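Local coordinates for STIL N-terminal domain-containing protein (PDB 5OI9), which probably takes part in centriole assembly, its N-terminal domain being the counterpart of the region through which STIL is thought to bind CEP85, at residues Cys47-Gln52 against Lys335-Arg340; Gly75-Asn80 against Val160-Met165; Tyr279-Arg284 against Gly317-Phe322; Leu298-Gln303 against Lys307-Glu312. All coordinates share one frame; numbering follows the deposited sequence.

Contact 1: Cys47-Gln52 against Lys335-Arg340; sequences CLRLAQ and KVAKTR
With CG anti to the backbone N (chi1 -178°) and a bend at chi3 (-68°), the side chain of Arg49 runs straight out from its helix and then turns its guanidinium broadside to Ala337. The methyl group is the nearer part of that neighbour: Ala337 CB lies 3.4 Å from Arg49 NE and 3.6 Å from Arg49 CD, over one face of the flat group. Ala337 CA sits above the same plane, 3.6 Å from Arg49 CZ, so the loop backbone rests on the middle of the guanidinium. At the edge, near the plane, Arg49 NH1 comes within 3.3 Å of Lys335 O.

The pairing illustrates how one long side chain can tie a loop to a helix at the surface of a domain: helix 45-61 supplies the arginine, and residues 335-340 belong to the connection between strands 322-334 and 343-348. The charged end is fixed chiefly from outside the two segments, by a salt bridge from Arg49 NE to Glu45 one turn earlier in the helix and a hydrogen bond from Arg49 NH1 to the carbonyl of Glu334. Lys335 aims its CB away from the helix, and its side chain touches Val176 and Ile181 on neighbouring strands.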
loop_
_atom_site.group_PDB
_atom_site.type_symbol
_atom_site.label_atom_id
_atom_site.label_comp_id
_atom_site.label_asym_id
_atom_site.label_seq_id
_atom_site.Cartn_x
_atom_site.Cartn_y
_atom_site.Cartn_z
ATOM N N CYS A 47 -18.555 -0.379 12.708
ATOM C CA CYS A 47 -18.704 -0.486 11.260
ATOM C C CYS A 47 -19.112 -1.897 10.854
ATOM O O CYS A 47 -19.863 -2.066 9.888
ATOM C CB CYS A 47 -17.426 -0.028 10.537
ATOM S SG CYS A 47 -15.995 -1.145 10.531
ATOM N N LEU A 48 -18.668 -2.915 11.595
ATOM C CA LEU A 48 -19.187 -4.264 11.377
ATOM C C LEU A 48 -20.675 -4.340 11.698
ATOM O O LEU A 48 -21.433 -5.022 10.997
ATOM C CB LEU A 48 -18.411 -5.276 12.222
ATOM C CG LEU A 48 -16.964 -5.564 11.818
ATOM C CD1 LEU A 48 -16.295 -6.462 12.847
ATOM C CD2 LEU A 48 -16.906 -6.196 10.434
ATOM N N ARG A 49 -21.112 -3.651 12.756
ATOM C CA ARG A 49 -22.531 -3.652 13.100
ATOM C C ARG A 49 -23.359 -2.969 12.017
ATOM O O ARG A 49 -24.443 -3.446 11.662
ATOM C CB ARG A 49 -22.747 -2.976 14.454
ATOM C CG ARG A 49 -24.200 -2.979 14.919
ATOM C CD ARG A 49 -24.375 -2.249 16.244
ATOM N NE ARG A 49 -23.733 -2.951 17.351
ATOM C CZ ARG A 49 -24.322 -3.896 18.078
ATOM N NH1 ARG A 49 -25.570 -4.255 17.817
ATOM N NH2 ARG A 49 -23.661 -4.481 19.069
ATOM N N LEU A 50 -22.861 -1.852 11.474
ATOM C CA LEU A 50 -23.549 -1.197 10.366
ATOM C C LEU A 50 -23.567 -2.082 9.126
ATOM O O LEU A 50 -24.580 -2.149 8.420
ATOM C CB LEU A 50 -22.887 0.145 10.053
ATOM C CG LEU A 50 -22.955 1.239 11.118
ATOM C CD1 LEU A 50 -22.105 2.426 10.701
ATOM C CD2 LEU A 50 -24.393 1.668 11.357
ATOM N N ALA A 51 -22.454 -2.764 8.844
ATOM C CA ALA A 51 -22.405 -3.663 7.696
ATOM C C ALA A 51 -23.417 -4.792 7.841
ATOM O O ALA A 51 -24.157 -5.106 6.900
ATOM C CB ALA A 51 -20.993 -4.226 7.527
ATOM N N GLN A 52 -23.462 -5.416 9.019
ATOM C CA GLN A 52 -24.412 -6.501 9.236
ATOM C C GLN A 52 -25.845 -5.984 9.228
ATOM O O GLN A 52 -26.747 -6.649 8.705
ATOM C CB GLN A 52 -24.097 -7.218 10.550
ATOM C CG GLN A 52 -24.882 -8.502 10.777
ATOM C CD GLN A 52 -26.298 -8.252 11.263
ATOM O OE1 GLN A 52 -26.553 -7.308 12.010
ATOM N NE2 GLN A 52 -27.229 -9.087 10.825
ATOM N N LYS A 335 -27.679 -7.652 20.538
ATOM C CA LYS A 335 -28.662 -6.993 19.683
ATOM C C LYS A 335 -28.626 -5.483 19.876
ATOM O O LYS A 335 -28.633 -4.717 18.906
ATOM C CB LYS A 335 -30.056 -7.537 19.987
ATOM C CG LYS A 335 -30.264 -8.970 19.566
ATOM C CD LYS A 335 -30.238 -9.078 18.058
ATOM C CE LYS A 335 -31.173 -10.168 17.586
ATOM N NZ LYS A 335 -32.527 -10.024 18.184
ATOM N N VAL A 336 -28.577 -5.041 21.127
ATOM C CA VAL A 336 -28.567 -3.621 21.453
ATOM C C VAL A 336 -27.123 -3.136 21.452
ATOM O O VAL A 336 -26.275 -3.678 22.169
ATOM C CB VAL A 336 -29.240 -3.362 22.808
ATOM C CG1 VAL A 336 -29.227 -1.886 23.125
ATOM C CG2 VAL A 336 -30.667 -3.896 22.799
ATOM N N ALA A 337 -26.844 -2.116 20.645
ATOM C CA ALA A 337 -25.490 -1.598 20.534
ATOM C C ALA A 337 -25.091 -0.841 21.794
ATOM O O ALA A 337 -25.896 -0.119 22.389
ATOM C CB ALA A 337 -25.369 -0.679 19.318
ATOM N N LYS A 338 -23.836 -1.013 22.198
ATOM C CA LYS A 338 -23.244 -0.241 23.281
ATOM C C LYS A 338 -22.330 0.828 22.697
ATOM O O LYS A 338 -21.557 0.560 21.772
ATOM C CB LYS A 338 -22.457 -1.142 24.236
ATOM C CG LYS A 338 -23.316 -2.093 25.053
ATOM C CD LYS A 338 -22.475 -2.870 26.055
ATOM C CE LYS A 338 -23.342 -3.733 26.962
ATOM N NZ LYS A 338 -24.125 -4.741 26.196
ATOM N N THR A 339 -22.427 2.044 23.237
ATOM C CA THR A 339 -21.626 3.169 22.753
ATOM C C THR A 339 -20.210 3.066 23.320
ATOM O O THR A 339 -19.773 3.848 24.168
ATOM C CB THR A 339 -22.278 4.497 23.113
ATOM O OG1 THR A 339 -22.320 4.641 24.539
ATOM C CG2 THR A 339 -23.693 4.563 22.556
ATOM N N ARG A 340 -19.489 2.063 22.833
ATOM C CA ARG A 340 -18.091 1.854 23.162
ATOM C C ARG A 340 -17.268 1.912 21.882
ATOM O O ARG A 340 -17.801 2.004 20.773
ATOM C CB ARG A 340 -17.881 0.515 23.876
ATOM C CG ARG A 340 -18.697 0.357 25.146
ATOM C CD ARG A 340 -18.557 -1.037 25.730
ATOM N NE ARG A 340 -19.306 -1.170 26.976
ATOM C CZ ARG A 340 -19.323 -2.266 27.728
ATOM N NH1 ARG A 340 -18.630 -3.336 27.363
ATOM N NH2 ARG A 340 -20.033 -2.289 28.848
#

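Contact 2: Gly75-Asn80 against Val160-Met165; sequences GSLNIN and VDIKDM
Ile162 meets both Leu77 and Ile79 across this contact, and the turn that presents it begins one residue earlier, at Asp161. Asp161 OD1 accepts a hydrogen bond from the backbone N of Lys163, 2.9 Å away, which makes an Asx turn leading into the short 3-10 segment 162-164. The turn lies in the loop between helix 139-155 and strand 167-176 and packs against the last residues of strand 69-79.

Ile162 is buried and works with two branches. Its chi1 of -54° sets CG1 beside the backbone N and leaves CG2 anti to it, directed at the isobutyl end of Leu77, and the two side chains cross at about a right angle: Ile162 CG2 stands 4.0 Å from Leu77 CD1 and 4.1 Å from Leu77 CD2. The other branch ends in CD1, which reaches Ile79 CD1 at 3.8 Å, methyl to methyl and tip to tip. Beyond the pair, Ile79 also touches His269 and Pro270, while Leu77 leans on Ile87 of the adjoining strand.

Lys163 contributes its aliphatic part, which slides past Leu77 in the opposite direction, with Lys163 CG 4.2 Å from Leu77 CD1. Bends at chi3 and chi4 fold the rest of the chain back over its own turn, bringing the ammonium to the aspartate. There Lys163 NZ forms a salt bridge of 2.8 Å with Asp161 OD1 on the syn lone pair, whereas the backbone N of Lys163 meets that same oxygen from above the carboxylate plane, 45° out of it.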
loop_
_atom_site.group_PDB
_atom_site.type_symbol
_atom_site.label_atom_id
_atom_site.label_comp_id
_atom_site.label_asym_id
_atom_site.label_seq_id
_atom_site.Cartn_x
_atom_site.Cartn_y
_atom_site.Cartn_z
ATOM N N GLY A 75 -10.931 2.349 5.268
ATOM C CA GLY A 75 -9.930 2.430 6.309
ATOM C C GLY A 75 -8.872 3.464 5.983
ATOM O O GLY A 75 -8.899 4.104 4.931
ATOM N N SER A 76 -7.940 3.618 6.918
ATOM C CA SER A 76 -6.788 4.485 6.739
ATOM C C SER A 76 -5.522 3.686 7.013
ATOM O O SER A 76 -5.519 2.755 7.821
ATOM C CB SER A 76 -6.852 5.707 7.663
ATOM O OG SER A 76 -6.869 5.308 9.022
ATOM N N LEU A 77 -4.446 4.057 6.325
ATOM C CA LEU A 77 -3.156 3.393 6.459
ATOM C C LEU A 77 -2.260 4.231 7.364
ATOM O O LEU A 77 -2.010 5.405 7.077
ATOM C CB LEU A 77 -2.514 3.186 5.086
ATOM C CG LEU A 77 -1.206 2.394 5.026
ATOM C CD1 LEU A 77 -1.167 1.546 3.766
ATOM C CD2 LEU A 77 -0.002 3.325 5.070
ATOM N N ASN A 78 -1.776 3.624 8.446
ATOM C CA ASN A 78 -0.959 4.311 9.437
ATOM C C ASN A 78 0.328 3.536 9.678
ATOM O O ASN A 78 0.343 2.301 9.625
ATOM C CB ASN A 78 -1.724 4.495 10.756
ATOM C CG ASN A 78 -3.109 5.091 10.550
ATOM O OD1 ASN A 78 -3.250 6.280 10.263
ATOM N ND2 ASN A 78 -4.141 4.263 10.698
ATOM N N ILE A 79 1.408 4.269 9.939
ATOM C CA ILE A 79 2.735 3.705 10.158
ATOM C C ILE A 79 3.260 4.297 11.459
ATOM O O ILE A 79 3.410 5.520 11.565
ATOM C CB ILE A 79 3.684 4.021 8.990
ATOM C CG1 ILE A 79 3.024 3.657 7.660
ATOM C CG2 ILE A 79 4.977 3.257 9.128
ATOM C CD1 ILE A 79 3.849 4.032 6.449
ATOM N N ASN A 80 3.532 3.444 12.451
ATOM C CA ASN A 80 3.661 4.083 13.756
ATOM C C ASN A 80 4.909 3.718 14.558
ATOM O O ASN A 80 5.468 4.601 15.211
ATOM C CB ASN A 80 2.373 3.819 14.582
ATOM C CG ASN A 80 1.927 2.368 14.555
ATOM O OD1 ASN A 80 2.389 1.568 13.740
ATOM N ND2 ASN A 80 1.003 2.026 15.448
ATOM N N VAL A 160 2.825 8.704 -5.885
ATOM C CA VAL A 160 3.095 7.440 -5.210
ATOM C C VAL A 160 2.226 7.332 -3.968
ATOM O O VAL A 160 2.151 8.264 -3.156
ATOM C CB VAL A 160 4.587 7.326 -4.864
ATOM C CG1 VAL A 160 4.825 6.165 -3.911
ATOM C CG2 VAL A 160 5.415 7.155 -6.133
ATOM N N ASP A 161 1.553 6.191 -3.820
ATOM C CA ASP A 161 0.646 5.943 -2.706
ATOM C C ASP A 161 0.937 4.559 -2.146
ATOM O O ASP A 161 0.884 3.568 -2.881
ATOM C CB ASP A 161 -0.816 6.051 -3.156
ATOM C CG ASP A 161 -1.789 6.161 -1.991
ATOM O OD1 ASP A 161 -1.477 5.672 -0.884
ATOM O OD2 ASP A 161 -2.878 6.741 -2.189
ATOM N N ILE A 162 1.243 4.494 -0.846
ATOM C CA ILE A 162 1.504 3.210 -0.203
ATOM C C ILE A 162 0.286 2.301 -0.297
ATOM O O ILE A 162 0.419 1.073 -0.348
ATOM C CB ILE A 162 1.938 3.423 1.261
ATOM C CG1 ILE A 162 3.130 4.376 1.331
ATOM C CG2 ILE A 162 2.297 2.099 1.919
ATOM C CD1 ILE A 162 3.628 4.620 2.738
ATOM N N LYS A 163 -0.918 2.882 -0.339
ATOM C CA LYS A 163 -2.133 2.084 -0.453
ATOM C C LYS A 163 -2.193 1.302 -1.760
ATOM O O LYS A 163 -2.901 0.292 -1.832
ATOM C CB LYS A 163 -3.369 2.981 -0.327
ATOM C CG LYS A 163 -3.514 3.654 1.029
ATOM C CD LYS A 163 -4.792 4.481 1.107
ATOM C CE LYS A 163 -4.730 5.697 0.199
ATOM N NZ LYS A 163 -3.663 6.650 0.617
ATOM N N ASP A 164 -1.467 1.740 -2.790
ATOM C CA ASP A 164 -1.422 1.002 -4.046
ATOM C C ASP A 164 -0.573 -0.259 -3.959
ATOM O O ASP A 164 -0.562 -1.042 -4.914
ATOM C CB ASP A 164 -0.881 1.892 -5.167
ATOM C CG ASP A 164 -1.770 3.087 -5.447
ATOM O OD1 ASP A 164 -3.003 2.959 -5.302
ATOM O OD2 ASP A 164 -1.234 4.152 -5.820
HETATM N N MSE A 165 0.134 -0.468 -2.851
HETATM C CA MSE A 165 1.053 -1.595 -2.710
HETATM C C MSE A 165 0.416 -2.821 -2.060
HETATM O O MSE A 165 1.072 -3.845 -1.899
HETATM C CB MSE A 165 2.279 -1.180 -1.893
HETATM C CG MSE A 165 3.020 -0.003 -2.477
HETATM SE SE MSE A 165 3.582 -0.392 -4.291
HETATM C CE MSE A 165 3.519 1.429 -4.986
#

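Contact 3: Tyr279-Arg284 against Gly317-Phe322; sequences YLYSQR and GKSDKF
Tyr281 and Ser319 carry this contact between them, and what joins them is one phenol and one peptide carbonyl. Tyr281 stands at the end of helix 270-281. Although its CB does not aim at the loop, the length of the ring takes the hydroxyl there, and Tyr281 OH donates a hydrogen bond to Ser319 O. The modelled separation of 2.4 Å between Tyr281 OH and Ser319 O is very short, so its exact length is doubtful. The carbonyl oxygen arrives at the edge of the ring, near its plane.

The serine side chain lies beside this bond. Ser319 OG, anti to the backbone N with chi1 176°, is turned to the carbonyl side of its residue. It stands well out of the plane of the Tyr281 ring, beyond CZ at the hydroxyl end, with Ser319 OG 3.8 Å from Tyr281 OH and 4.1 Å from Tyr281 CZ. Ser319 thus approaches the tyrosine with its backbone oxygen first and its hydroxyl second.

The side chain of Tyr281 also touches Leu153 and Lys154 of helix 139-155. Just past the helix, the chain turns away at Ser282, where Ser282 OG accepts a hydrogen bond from the backbone N of Arg284 at 3.2 Å. The whole is a surface contact in which a helix end reaches across to the loop linking strands 309-314 and 322-334, with an ST turn directly after the helix.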
loop_
_atom_site.group_PDB
_atom_site.type_symbol
_atom_site.label_atom_id
_atom_site.label_comp_id
_atom_site.label_asym_id
_atom_site.label_seq_id
_atom_site.Cartn_x
_atom_site.Cartn_y
_atom_site.Cartn_z
ATOM N N TYR A 279 8.221 3.181 -9.775
ATOM C CA TYR A 279 9.127 3.487 -10.881
ATOM C C TYR A 279 9.381 2.255 -11.744
ATOM O O TYR A 279 9.381 2.343 -12.978
ATOM C CB TYR A 279 10.441 4.048 -10.336
ATOM C CG TYR A 279 11.478 4.371 -11.391
ATOM C CD1 TYR A 279 11.343 5.487 -12.210
ATOM C CD2 TYR A 279 12.601 3.570 -11.556
ATOM C CE1 TYR A 279 12.292 5.791 -13.170
ATOM C CE2 TYR A 279 13.559 3.868 -12.512
ATOM C CZ TYR A 279 13.398 4.976 -13.318
ATOM O OH TYR A 279 14.346 5.271 -14.274
ATOM N N LEU A 280 9.589 1.099 -11.113
ATOM C CA LEU A 280 9.873 -0.117 -11.871
ATOM C C LEU A 280 8.664 -0.574 -12.679
ATOM O O LEU A 280 8.811 -1.045 -13.813
ATOM C CB LEU A 280 10.325 -1.230 -10.930
ATOM C CG LEU A 280 11.677 -1.024 -10.254
ATOM C CD1 LEU A 280 12.040 -2.228 -9.412
ATOM C CD2 LEU A 280 12.741 -0.755 -11.302
ATOM N N TYR A 281 7.462 -0.447 -12.113
ATOM C CA TYR A 281 6.275 -0.995 -12.760
ATOM C C TYR A 281 5.699 -0.076 -13.828
ATOM O O TYR A 281 5.114 -0.564 -14.802
ATOM C CB TYR A 281 5.197 -1.291 -11.717
ATOM C CG TYR A 281 5.196 -2.717 -11.229
ATOM C CD1 TYR A 281 4.543 -3.714 -11.942
ATOM C CD2 TYR A 281 5.844 -3.071 -10.055
ATOM C CE1 TYR A 281 4.539 -5.023 -11.501
ATOM C CE2 TYR A 281 5.842 -4.376 -9.608
ATOM C CZ TYR A 281 5.188 -5.346 -10.331
ATOM O OH TYR A 281 5.189 -6.646 -9.880
ATOM N N SER A 282 5.844 1.240 -13.667
ATOM C CA SER A 282 5.102 2.185 -14.492
ATOM C C SER A 282 5.414 2.007 -15.971
ATOM O O SER A 282 6.576 2.025 -16.385
ATOM C CB SER A 282 5.414 3.618 -14.065
ATOM O OG SER A 282 4.696 4.546 -14.865
ATOM N N GLN A 283 4.364 1.832 -16.767
ATOM C CA GLN A 283 4.477 1.873 -18.217
ATOM C C GLN A 283 4.084 3.230 -18.785
ATOM O O GLN A 283 4.062 3.395 -20.009
ATOM C CB GLN A 283 3.631 0.758 -18.843
ATOM C CG GLN A 283 4.137 -0.637 -18.496
ATOM C CD GLN A 283 3.253 -1.743 -19.039
ATOM O OE1 GLN A 283 2.357 -1.499 -19.847
ATOM N NE2 GLN A 283 3.500 -2.970 -18.593
ATOM N N ARG A 284 3.764 4.199 -17.924
ATOM C CA ARG A 284 3.611 5.583 -18.351
ATOM C C ARG A 284 4.955 6.267 -18.562
ATOM O O ARG A 284 5.014 7.287 -19.256
ATOM C CB ARG A 284 2.798 6.374 -17.322
ATOM C CG ARG A 284 1.436 5.777 -16.996
ATOM C CD ARG A 284 0.594 5.604 -18.248
ATOM N NE ARG A 284 -0.784 5.252 -17.925
ATOM C CZ ARG A 284 -1.697 4.905 -18.826
ATOM N NH1 ARG A 284 -1.380 4.859 -20.112
ATOM N NH2 ARG A 284 -2.928 4.601 -18.440
ATOM N N GLY A 317 14.549 -10.240 -9.309
ATOM C CA GLY A 317 13.775 -11.447 -9.097
ATOM C C GLY A 317 12.551 -11.544 -9.983
ATOM O O GLY A 317 12.517 -11.022 -11.103
ATOM N N LYS A 318 11.525 -12.225 -9.473
ATOM C CA LYS A 318 10.303 -12.479 -10.225
ATOM C C LYS A 318 9.356 -11.293 -10.100
ATOM O O LYS A 318 9.038 -10.856 -8.989
ATOM C CB LYS A 318 9.626 -13.759 -9.732
ATOM C CG LYS A 318 10.504 -14.996 -9.814
ATOM C CD LYS A 318 10.921 -15.281 -11.247
ATOM C CE LYS A 318 11.769 -16.538 -11.337
ATOM N NZ LYS A 318 12.091 -16.875 -12.750
ATOM N N SER A 319 8.889 -10.791 -11.246
ATOM C CA SER A 319 8.111 -9.558 -11.274
ATOM C C SER A 319 6.668 -9.755 -10.822
ATOM O O SER A 319 6.088 -8.846 -10.219
ATOM C CB SER A 319 8.136 -8.961 -12.682
ATOM O OG SER A 319 7.319 -7.805 -12.760
ATOM N N ASP A 320 6.067 -10.912 -11.104
ATOM C CA ASP A 320 4.658 -11.140 -10.810
ATOM C C ASP A 320 4.445 -12.085 -9.630
ATOM O O ASP A 320 3.385 -12.711 -9.526
ATOM C CB ASP A 320 3.934 -11.661 -12.053
ATOM C CG ASP A 320 4.674 -12.798 -12.733
ATOM O OD1 ASP A 320 5.540 -13.426 -12.088
ATOM O OD2 ASP A 320 4.393 -13.060 -13.922
ATOM N N LYS A 321 5.426 -12.198 -8.740
ATOM C CA LYS A 321 5.290 -12.997 -7.531
ATOM C C LYS A 321 4.720 -12.135 -6.412
ATOM O O LYS A 321 5.055 -10.953 -6.293
ATOM C CB LYS A 321 6.644 -13.576 -7.117
ATOM C CG LYS A 321 6.599 -14.447 -5.876
ATOM C CD LYS A 321 7.982 -14.621 -5.273
ATOM C CE LYS A 321 7.900 -14.738 -3.759
ATOM N NZ LYS A 321 9.231 -14.633 -3.102
ATOM N N PHE A 322 3.852 -12.724 -5.590
ATOM C CA PHE A 322 3.192 -11.966 -4.538
ATOM C C PHE A 322 3.156 -12.757 -3.239
ATOM O O PHE A 322 3.136 -13.989 -3.238
ATOM C CB PHE A 322 1.764 -11.560 -4.940
ATOM C CG PHE A 322 0.875 -12.715 -5.317
ATOM C CD1 PHE A 322 0.089 -13.344 -4.364
ATOM C CD2 PHE A 322 0.805 -13.156 -6.629
ATOM C CE1 PHE A 322 -0.738 -14.398 -4.711
ATOM C CE2 PHE A 322 -0.021 -14.211 -6.981
ATOM C CZ PHE A 322 -0.793 -14.831 -6.020
#

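Contact 4: Leu298-Gln303 against Lys307-Glu312; sequences LVLYTQ and KPEFWE
Leu298 to Leu300 and Glu309 to Trp311 pair as antiparallel strands, their axes 4.8 Å apart at the closest, with Leu298-Trp311 and Leu300-Glu309 as hydrogen-bonded pairs on either side of the non-hydrogen-bonded pair Val299-Phe310. Each hydrogen-bonded pair makes two bonds, and that from Leu300 N to Glu309 O, at 2.8 Å and 172°, is almost straight. Between them Phe310 CA donates a CA-H...O contact to Leu298 O.

On the face of Leu298, Leu300, Glu309 and Trp311, the indole binds back to its own strand: Trp311 NE1 gives a hydrogen bond to Glu309 OE1 at 3.2 Å, with the oxygen in the ring plane and approached on its anti side, somewhat out of the carboxylate plane. Leu300 CD2 lies 3.9 Å from that same Glu309 OE1, so the buried leucine flanks the polar link. The side chains of Thr302 and Glu309 cross at about a right angle, with Thr302 CG2 4.0 Å from Glu309 CD.

On the other face Val299 CG2 packs 3.9 Å from Phe310 CE2, the two side chains pointing the same way. Next along, Pro308 CB sits over the face of the Tyr301 ring, 3.8 Å from its centroid, in a CH-pi contact. Val299 and Tyr301 also bond through their backbones to strand 256-264, and Phe310 to Ile201, placing this beta hairpin of strands 296-302 and 309-314 in the interior of a mixed beta sheet.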
loop_
_atom_site.group_PDB
_atom_site.type_symbol
_atom_site.label_atom_id
_atom_site.label_comp_id
_atom_site.label_asym_id
_atom_site.label_seq_id
_atom_site.Cartn_x
_atom_site.Cartn_y
_atom_site.Cartn_z
ATOM N N LEU A 298 18.548 6.596 -6.324
ATOM C CA LEU A 298 17.593 7.169 -5.388
ATOM C C LEU A 298 18.279 8.315 -4.665
ATOM O O LEU A 298 19.303 8.109 -4.007
ATOM C CB LEU A 298 17.092 6.120 -4.389
ATOM C CG LEU A 298 16.435 6.654 -3.113
ATOM C CD1 LEU A 298 15.133 7.377 -3.423
ATOM C CD2 LEU A 298 16.203 5.514 -2.128
ATOM N N VAL A 299 17.737 9.518 -4.813
ATOM C CA VAL A 299 18.188 10.684 -4.064
ATOM C C VAL A 299 17.230 10.839 -2.892
ATOM O O VAL A 299 16.063 11.199 -3.075
ATOM C CB VAL A 299 18.231 11.944 -4.938
ATOM C CG1 VAL A 299 18.767 13.121 -4.147
ATOM C CG2 VAL A 299 19.086 11.699 -6.174
ATOM N N LEU A 300 17.712 10.544 -1.688
ATOM C CA LEU A 300 16.865 10.427 -0.507
ATOM C C LEU A 300 17.091 11.633 0.397
ATOM O O LEU A 300 18.155 11.764 1.011
ATOM C CB LEU A 300 17.156 9.124 0.234
ATOM C CG LEU A 300 16.172 8.734 1.338
ATOM C CD1 LEU A 300 14.766 8.604 0.776
ATOM C CD2 LEU A 300 16.610 7.438 2.000
ATOM N N TYR A 301 16.084 12.499 0.489
ATOM C CA TYR A 301 16.116 13.651 1.389
ATOM C C TYR A 301 15.466 13.246 2.705
ATOM O O TYR A 301 14.249 13.331 2.874
ATOM C CB TYR A 301 15.405 14.845 0.762
ATOM C CG TYR A 301 16.074 15.361 -0.487
ATOM C CD1 TYR A 301 17.074 16.322 -0.414
ATOM C CD2 TYR A 301 15.706 14.888 -1.742
ATOM C CE1 TYR A 301 17.691 16.797 -1.554
ATOM C CE2 TYR A 301 16.317 15.358 -2.886
ATOM C CZ TYR A 301 17.311 16.311 -2.787
ATOM O OH TYR A 301 17.923 16.784 -3.923
ATOM N N THR A 302 16.283 12.798 3.653
ATOM C CA THR A 302 15.739 12.418 4.947
ATOM C C THR A 302 15.477 13.655 5.802
ATOM O O THR A 302 16.077 14.718 5.615
ATOM C CB THR A 302 16.682 11.465 5.686
ATOM O OG1 THR A 302 17.869 12.163 6.081
ATOM C CG2 THR A 302 17.057 10.289 4.797
ATOM N N GLN A 303 14.559 13.500 6.754
ATOM C CA GLN A 303 14.192 14.582 7.657
ATOM C C GLN A 303 15.211 14.801 8.766
ATOM O O GLN A 303 15.125 15.813 9.470
ATOM C CB GLN A 303 12.821 14.306 8.282
ATOM C CG GLN A 303 11.675 14.235 7.290
ATOM C CD GLN A 303 10.402 13.699 7.915
ATOM O OE1 GLN A 303 10.445 12.834 8.791
ATOM N NE2 GLN A 303 9.260 14.212 7.471
ATOM N N LYS A 307 21.919 16.982 4.310
ATOM C CA LYS A 307 22.186 16.672 2.918
ATOM C C LYS A 307 21.544 15.344 2.527
ATOM O O LYS A 307 21.377 14.457 3.371
ATOM C CB LYS A 307 23.694 16.604 2.644
ATOM C CG LYS A 307 24.384 17.959 2.668
ATOM C CD LYS A 307 25.752 17.888 2.005
ATOM C CE LYS A 307 26.337 19.274 1.790
ATOM N NZ LYS A 307 27.608 19.232 1.010
ATOM N N PRO A 308 21.175 15.176 1.259
ATOM C CA PRO A 308 20.514 13.935 0.842
ATOM C C PRO A 308 21.481 12.763 0.801
ATOM O O PRO A 308 22.697 12.922 0.678
ATOM C CB PRO A 308 19.994 14.268 -0.560
ATOM C CG PRO A 308 20.946 15.305 -1.059
ATOM C CD PRO A 308 21.289 16.136 0.148
ATOM N N GLU A 309 20.911 11.570 0.910
ATOM C CA GLU A 309 21.643 10.324 0.744
ATOM C C GLU A 309 21.435 9.792 -0.668
ATOM O O GLU A 309 20.361 9.942 -1.256
ATOM C CB GLU A 309 21.187 9.271 1.756
ATOM C CG GLU A 309 21.256 9.694 3.213
ATOM C CD GLU A 309 20.682 8.635 4.139
ATOM O OE1 GLU A 309 20.112 7.645 3.626
ATOM O OE2 GLU A 309 20.801 8.788 5.375
ATOM N N PHE A 310 22.472 9.160 -1.206
ATOM C CA PHE A 310 22.440 8.599 -2.550
ATOM C C PHE A 310 22.533 7.082 -2.470
ATOM O O PHE A 310 23.406 6.544 -1.778
ATOM C CB PHE A 310 23.576 9.164 -3.406
ATOM C CG PHE A 310 23.430 10.630 -3.712
ATOM C CD1 PHE A 310 23.768 11.586 -2.770
ATOM C CD2 PHE A 310 22.954 11.051 -4.945
ATOM C CE1 PHE A 310 23.633 12.932 -3.047
ATOM C CE2 PHE A 310 22.820 12.398 -5.228
ATOM C CZ PHE A 310 23.160 13.338 -4.276
ATOM N N TRP A 311 21.627 6.402 -3.171
ATOM C CA TRP A 311 21.578 4.949 -3.210
ATOM C C TRP A 311 21.423 4.481 -4.648
ATOM O O TRP A 311 20.761 5.135 -5.458
ATOM C CB TRP A 311 20.405 4.394 -2.387
ATOM C CG TRP A 311 20.432 4.735 -0.935
ATOM C CD1 TRP A 311 20.141 5.943 -0.368
ATOM C CD2 TRP A 311 20.746 3.850 0.144
ATOM N NE1 TRP A 311 20.258 5.863 1.000
ATOM C CE2 TRP A 311 20.631 4.588 1.339
ATOM C CE3 TRP A 311 21.112 2.502 0.217
ATOM C CZ2 TRP A 311 20.875 4.026 2.590
ATOM C CZ3 TRP A 311 21.348 1.945 1.458
ATOM C CH2 TRP A 311 21.232 2.706 2.629
ATOM N N GLU A 312 22.034 3.341 -4.959
ATOM C CA GLU A 312 21.755 2.622 -6.195
ATOM C C GLU A 312 20.833 1.455 -5.870
ATOM O O GLU A 312 21.203 0.561 -5.101
ATOM C CB GLU A 312 23.032 2.119 -6.868
ATOM C CG GLU A 312 22.751 1.329 -8.145
ATOM C CD GLU A 312 23.997 1.062 -8.972
ATOM O OE1 GLU A 312 24.430 -0.107 -9.040
ATOM O OE2 GLU A 312 24.539 2.021 -9.555
#

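Contact 4 is the buried one of the four, a hairpin in the seven-stranded sheet held by regular backbone bonds with apolar and aromatic groups on both faces. Contact 2, partly buried, has its centre about 5 Å from the centre of the chain; it relies on aliphatic methyls and keeps its charges within one turn. Contacts 1 and 3 are surface contacts between a helix and a loop, about 41 Å apart between centres on opposite sides of the chain's centre; each depends on one long side chain, a guanidinium in the first and a phenol in the second. Helix 270-281, which supplies contact 3, also touches residues of contacts 2 and 4.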